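Local structure of conserved protein with 2 CBS domains (2RIH) at residues V36-L41 against V51-E56; E56-R61 against I76-I81. The protein binds AMP through a pair of CBS domains that form a Bateman module, probably as a nucleotide-responsive regulatory unit. One frame throughout, in Å; residues are numbered along the deposited sequence. Where two conformers were deposited one is given.

Contact 1 of 2, residues V36-L41 against V51-E56. With SO4 (sulfate ion), chain D; SO4 (sulfate ion), chain C.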
loop_
_atom_site.group_PDB
_atom_site.type_symbol
_atom_site.label_atom_id
_atom_site.label_comp_id
_atom_site.label_asym_id
_atom_site.label_seq_id
_atom_site.Cartn_x
_atom_site.Cartn_y
_atom_site.Cartn_z
ATOM N N VAL A 36 -8.289 -2.442 -4.861
ATOM C CA VAL A 36 -7.117 -3.202 -4.435
ATOM C C VAL A 36 -5.901 -2.588 -5.120
ATOM O O VAL A 36 -6.046 -1.748 -6.006
ATOM C CB VAL A 36 -7.241 -4.717 -4.733
ATOM C CG1 VAL A 36 -8.361 -5.329 -3.882
ATOM C CG2 VAL A 36 -7.456 -4.987 -6.245
ATOM N N GLY A 37 -4.712 -3.003 -4.707
ATOM C CA GLY A 37 -3.487 -2.322 -5.114
ATOM C C GLY A 37 -2.528 -3.070 -6.007
ATOM O O GLY A 37 -1.512 -2.503 -6.406
ATOM N N LEU A 38 -2.822 -4.334 -6.310
ATOM C CA LEU A 38 -1.973 -5.117 -7.209
ATOM C C LEU A 38 -2.759 -5.866 -8.279
ATOM O O LEU A 38 -3.725 -6.581 -7.976
ATOM C CB LEU A 38 -1.086 -6.098 -6.432
ATOM C CG LEU A 38 -0.007 -6.774 -7.287
ATOM C CD1 LEU A 38 1.392 -6.443 -6.794
ATOM C CD2 LEU A 38 -0.224 -8.282 -7.387
ATOM N N ALA A 39 -2.327 -5.666 -9.529
ATOM C CA ALA A 39 -2.850 -6.356 -10.690
ATOM C C ALA A 39 -1.847 -7.405 -11.193
ATOM O O ALA A 39 -0.633 -7.186 -11.182
ATOM C CB ALA A 39 -3.166 -5.345 -11.815
ATOM N N VAL A 40 -2.362 -8.545 -11.635
ATOM C CA VAL A 40 -1.539 -9.575 -12.252
ATOM C C VAL A 40 -1.690 -9.512 -13.774
ATOM O O VAL A 40 -2.801 -9.499 -14.291
ATOM C CB VAL A 40 -1.923 -10.986 -11.739
ATOM C CG1 VAL A 40 -1.136 -12.078 -12.477
ATOM C CG2 VAL A 40 -1.697 -11.089 -10.241
ATOM N N LEU A 41 -0.570 -9.447 -14.484
ATOM C CA LEU A 41 -0.589 -9.523 -15.947
ATOM C C LEU A 41 -0.409 -10.988 -16.308
ATOM O O LEU A 41 0.472 -11.655 -15.769
ATOM C CB LEU A 41 0.487 -8.644 -16.586
ATOM C CG LEU A 41 0.399 -7.120 -16.379
ATOM C CD1 LEU A 41 1.369 -6.403 -17.327
ATOM C CD2 LEU A 41 -1.016 -6.556 -16.558
ATOM N N VAL A 51 2.516 -13.636 -15.457
ATOM C CA VAL A 51 3.820 -13.316 -16.055
ATOM C C VAL A 51 4.421 -12.053 -15.439
ATOM O O VAL A 51 5.629 -11.848 -15.482
ATOM C CB VAL A 51 3.743 -13.224 -17.602
ATOM C CG1 VAL A 51 3.328 -14.594 -18.186
ATOM C CG2 VAL A 51 2.795 -12.125 -18.054
ATOM N N ALA A 52 3.583 -11.220 -14.832
ATOM C CA ALA A 52 4.057 -9.976 -14.261
ATOM C C ALA A 52 3.025 -9.410 -13.318
ATOM O O ALA A 52 1.867 -9.837 -13.326
ATOM C CB ALA A 52 4.366 -8.966 -15.374
ATOM N N VAL A 53 3.454 -8.448 -12.509
ATOM C CA VAL A 53 2.564 -7.710 -11.630
ATOM C C VAL A 53 2.804 -6.209 -11.768
ATOM O O VAL A 53 3.931 -5.762 -12.025
ATOM C CB VAL A 53 2.708 -8.150 -10.145
ATOM C CG1 VAL A 53 2.353 -9.626 -10.006
ATOM C CG2 VAL A 53 4.124 -7.865 -9.587
ATOM N N VAL A 54 1.720 -5.453 -11.617
ATOM C CA VAL A 54 1.749 -4.002 -11.588
ATOM C C VAL A 54 0.954 -3.544 -10.374
ATOM O O VAL A 54 -0.229 -3.860 -10.248
ATOM C CB VAL A 54 1.112 -3.386 -12.859
ATOM C CG1 VAL A 54 1.178 -1.859 -12.809
ATOM C CG2 VAL A 54 1.805 -3.907 -14.104
ATOM N N SER A 55 1.608 -2.829 -9.465
ATOM C CA SER A 55 0.912 -2.277 -8.313
ATOM C C SER A 55 0.724 -0.777 -8.469
ATOM O O SER A 55 1.318 -0.144 -9.348
ATOM C CB SER A 55 1.668 -2.578 -7.027
ATOM O OG SER A 55 2.917 -1.930 -7.031
ATOM N N GLU A 56 -0.126 -0.228 -7.614
ATOM C CA GLU A 56 -0.332 1.209 -7.508
ATOM C C GLU A 56 0.987 1.951 -7.278
ATOM O O GLU A 56 1.130 3.115 -7.662
ATOM C CB GLU A 56 -1.322 1.510 -6.379
ATOM C CG GLU A 56 -0.889 1.045 -5.011
ATOM C CD GLU A 56 -2.008 1.103 -3.994
ATOM O OE1 GLU A 56 -2.032 0.241 -3.104
ATOM O OE2 GLU A 56 -2.865 1.996 -4.084
HETATM S S SO4 D . -4.822 -3.685 -0.816
HETATM O O1 SO4 D . -3.759 -3.580 0.168
HETATM O O2 SO4 D . -5.721 -4.768 -0.442
HETATM O O3 SO4 D . -5.590 -2.458 -0.845
HETATM O O4 SO4 D . -4.261 -3.938 -2.127
HETATM S S SO4 C . 3.429 -3.141 -3.460
HETATM O O1 SO4 C . 4.321 -2.773 -2.368
HETATM O O2 SO4 C . 3.075 -4.555 -3.316
HETATM O O3 SO4 C . 2.194 -2.364 -3.417
HETATM O O4 SO4 C . 4.126 -2.910 -4.705
#
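Strands 38-41 and 51-55 run antiparallel, their axes 4.6 Å apart at closest approach, with A39 and V54 exchanging a pair of main-chain hydrogen bonds. Farther along, V51 and A52 both face L41, a classic beta bulge, and L41 O accepts from both amides: V51 N almost straight, at 2.9 Å, and A52 N more loosely, at 3.3 Å. At the other end E56 N, in the first turn of the following helix, donates to G37 O. L38, its CG anti to the backbone N (chi1 -170°), crosses V53 obliquely, CD2 lying 3.9 Å from V53 CG1 and CD1 3.9 Å from S55 CB. Replacing L38 by an alanine here would remove both methyls and would probably loosen the packing over V53 and S55. On the A39 and V54 side, L41 CD1 meets V54 CG2 at 4.1 Å. S55 is the N-cap of the next helix, and its OG donates to sulfate C at O4 (2.8 Å), while G37 N donates to O4 of sulfate D (2.8 Å). G37 and L38 belong to one AMP site and S55 to the other; the sulfates may mimic bound phosphate. The E56 carboxylate forms salt bridges with R57 and R102 of the second subunit. L38, V40 and V53 face V105 of strand 103-107; on the other side A39 and V54 pack on helix 24-34 and L41 on L18 of strand 16-19.

Contact 2 of 2, residues E56-R61 against I76-I81; sequences ERDILR and IANSPI. With SO4 (sulfate ion), chain F.
D58 and N78 meet tip to tip, the carboxylate and amide planes turned 49° apart. N78 ND2 donates to D58 OD1 at 3.0 Å, with an N-H...O angle of 154°; the bond lies close to the amide plane but reaches the oxygen from above the carboxylate plane. ND2 is just as near D58 OD2, 2.9 Å, yet the angle there is too poor for a bond. That second oxygen is engaged instead by the backbone N of S55, the N-cap residue, so both ends of the carboxylate are held and its rotation is restrained. The R61 and I76 side chains run alongside one another, pointing opposite ways. The R61 guanidinium, brought round by a bend at chi3, sets NH1 3.6 Å from I76 CB, and D58 OD1 lies at its edge, in plane, as a long salt bridge of 3.7 Å to NH1. The other end of I76 touches the helix, CD1 lying 3.9 Å from D58 O and 4.4 Å from I59 CG1. R57 points elsewhere: NH2 donates to O4 of sulfate F at 2.8 Å, and G37, H103, S118 and R120 of the second subunit also grip that ion. D58, R61 and N78 belong with S55 to one of the protein's two AMP sites, without AMP in this chain; S55 and D58 fit the Ser/Thr-x-x-Asp motif of nucleotide-binding CBS domains, in which the aspartate typically holds the ribose.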
loop_
_atom_site.group_PDB
_atom_site.type_symbol
_atom_site.label_atom_id
_atom_site.label_comp_id
_atom_site.label_asym_id
_atom_site.label_seq_id
_atom_site.Cartn_x
_atom_site.Cartn_y
_atom_site.Cartn_z
ATOM N N GLU A 56 -0.126 -0.228 -7.614
ATOM C CA GLU A 56 -0.332 1.209 -7.508
ATOM C C GLU A 56 0.987 1.951 -7.278
ATOM O O GLU A 56 1.130 3.115 -7.662
ATOM C CB GLU A 56 -1.322 1.510 -6.379
ATOM C CG GLU A 56 -0.889 1.045 -5.011
ATOM C CD GLU A 56 -2.008 1.103 -3.994
ATOM O OE1 GLU A 56 -2.032 0.241 -3.104
ATOM O OE2 GLU A 56 -2.865 1.996 -4.084
ATOM N N ARG A 57 1.945 1.274 -6.650
ATOM C CA ARG A 57 3.275 1.828 -6.476
ATOM C C ARG A 57 4.030 2.004 -7.793
ATOM O O ARG A 57 4.765 2.980 -7.967
ATOM C CB ARG A 57 4.096 0.970 -5.524
ATOM C CG ARG A 57 5.451 1.588 -5.268
ATOM C CD ARG A 57 5.919 1.382 -3.856
ATOM N NE ARG A 57 5.001 1.990 -2.898
ATOM C CZ ARG A 57 5.235 2.052 -1.593
ATOM N NH1 ARG A 57 6.367 1.575 -1.091
ATOM N NH2 ARG A 57 4.335 2.597 -0.796
ATOM N N ASP A 58 3.866 1.053 -8.707
ATOM C CA ASP A 58 4.477 1.151 -10.032
ATOM C C ASP A 58 3.813 2.265 -10.840
ATOM O O ASP A 58 4.476 3.007 -11.567
ATOM C CB ASP A 58 4.370 -0.184 -10.775
ATOM C CG ASP A 58 5.119 -1.309 -10.071
ATOM O OD1 ASP A 58 6.327 -1.150 -9.762
ATOM O OD2 ASP A 58 4.495 -2.358 -9.834
ATOM N N ILE A 59 2.497 2.372 -10.709
ATOM C CA ILE A 59 1.742 3.443 -11.353
ATOM C C ILE A 59 2.159 4.810 -10.787
ATOM O O ILE A 59 2.275 5.794 -11.530
ATOM C CB ILE A 59 0.224 3.185 -11.208
ATOM C CG1 ILE A 59 -0.164 1.979 -12.083
ATOM C CG2 ILE A 59 -0.590 4.450 -11.569
ATOM C CD1 ILE A 59 -1.473 1.307 -11.720
ATOM N N LEU A 60 2.392 4.862 -9.474
ATOM C CA LEU A 60 2.865 6.070 -8.811
ATOM C C LEU A 60 4.169 6.554 -9.461
ATOM O O LEU A 60 4.311 7.732 -9.794
ATOM C CB LEU A 60 3.095 5.785 -7.316
ATOM C CG LEU A 60 3.468 6.933 -6.381
ATOM C CD1 LEU A 60 2.229 7.722 -6.013
ATOM C CD2 LEU A 60 4.137 6.398 -5.103
ATOM N N ARG A 61 5.114 5.628 -9.623
ATOM C CA ARG A 61 6.403 5.932 -10.248
ATOM C C ARG A 61 6.227 6.410 -11.691
ATOM O O ARG A 61 6.934 7.317 -12.145
ATOM C CB ARG A 61 7.324 4.705 -10.200
ATOM C CG ARG A 61 8.650 4.891 -10.940
ATOM C CD ARG A 61 9.548 3.658 -10.848
ATOM N NE ARG A 61 8.824 2.422 -11.133
ATOM C CZ ARG A 61 8.442 2.016 -12.342
ATOM N NH1 ARG A 61 7.782 0.869 -12.461
ATOM N NH2 ARG A 61 8.703 2.741 -13.431
ATOM N N ILE A 76 6.548 -1.290 -16.995
ATOM C CA ILE A 76 6.602 -0.849 -15.593
ATOM C C ILE A 76 6.346 -2.008 -14.618
ATOM O O ILE A 76 6.379 -1.823 -13.403
ATOM C CB ILE A 76 5.654 0.342 -15.305
ATOM C CG1 ILE A 76 4.178 -0.069 -15.306
ATOM C CG2 ILE A 76 5.903 1.455 -16.306
ATOM C CD1 ILE A 76 3.274 0.935 -14.632
ATOM N N ALA A 77 6.105 -3.193 -15.171
ATOM C CA ALA A 77 5.751 -4.382 -14.400
ATOM C C ALA A 77 6.958 -5.045 -13.734
ATOM O O ALA A 77 8.108 -4.805 -14.102
ATOM C CB ALA A 77 5.033 -5.380 -15.312
ATOM N N ASN A 78 6.670 -5.891 -12.752
ATOM C CA ASN A 78 7.686 -6.630 -12.009
ATOM C C ASN A 78 7.406 -8.118 -12.103
ATOM O O ASN A 78 6.283 -8.522 -12.381
ATOM C CB ASN A 78 7.664 -6.216 -10.538
ATOM C CG ASN A 78 7.890 -4.741 -10.354
ATOM O OD1 ASN A 78 8.957 -4.226 -10.676
ATOM N ND2 ASN A 78 6.885 -4.046 -9.851
ATOM N N SER A 79 8.433 -8.928 -11.867
ATOM C CA SER A 79 8.277 -10.380 -11.852
ATOM C C SER A 79 7.380 -10.785 -10.682
ATOM O O SER A 79 7.498 -10.214 -9.595
ATOM C CB SER A 79 9.632 -11.070 -11.736
ATOM O OG SER A 79 9.515 -12.443 -12.033
ATOM N N PRO A 80 6.461 -11.750 -10.901
ATOM C CA PRO A 80 5.579 -12.139 -9.797
ATOM C C PRO A 80 6.298 -12.865 -8.649
ATOM O O PRO A 80 7.002 -13.862 -8.875
ATOM C CB PRO A 80 4.551 -13.074 -10.469
ATOM C CG PRO A 80 4.706 -12.861 -11.923
ATOM C CD PRO A 80 6.151 -12.513 -12.121
ATOM N N ILE A 81 6.134 -12.340 -7.438
ATOM C CA ILE A 81 6.583 -13.011 -6.229
ATOM C C ILE A 81 5.384 -13.806 -5.712
ATOM O O ILE A 81 4.364 -13.235 -5.312
ATOM C CB ILE A 81 7.086 -12.028 -5.138
ATOM C CG1 ILE A 81 8.207 -11.115 -5.680
ATOM C CG2 ILE A 81 7.553 -12.809 -3.885
ATOM C CD1 ILE A 81 9.381 -11.839 -6.375
HETATM S S SO4 F . 4.455 2.027 3.064
HETATM O O1 SO4 F . 4.080 3.423 3.261
HETATM O O2 SO4 F . 5.302 1.585 4.158
HETATM O O3 SO4 F . 3.269 1.199 3.041
HETATM O O4 SO4 F . 5.176 1.902 1.816
#

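Along the chain contact 1 comes first, and contact 2 begins at E56, where it ends; their centres lie only 6 Å apart. At this shared residue strand 50-55 gives way to helix 56-64. The 76-81 loop, which leads into strand 82-84 of the second CBS domain, also runs beside strand 50-55: V53 N lies 2.8 Å from N78 O, a probable hydrogen bond, and A77 CB packs on V53 O. Each contact contributes to both AMP sites, G37, L38 and R57 to one and S55, D58, R61, N78 and I81 to the other. Both also touch the second subunit, consistent with nucleotide sites built close to the dimer interface.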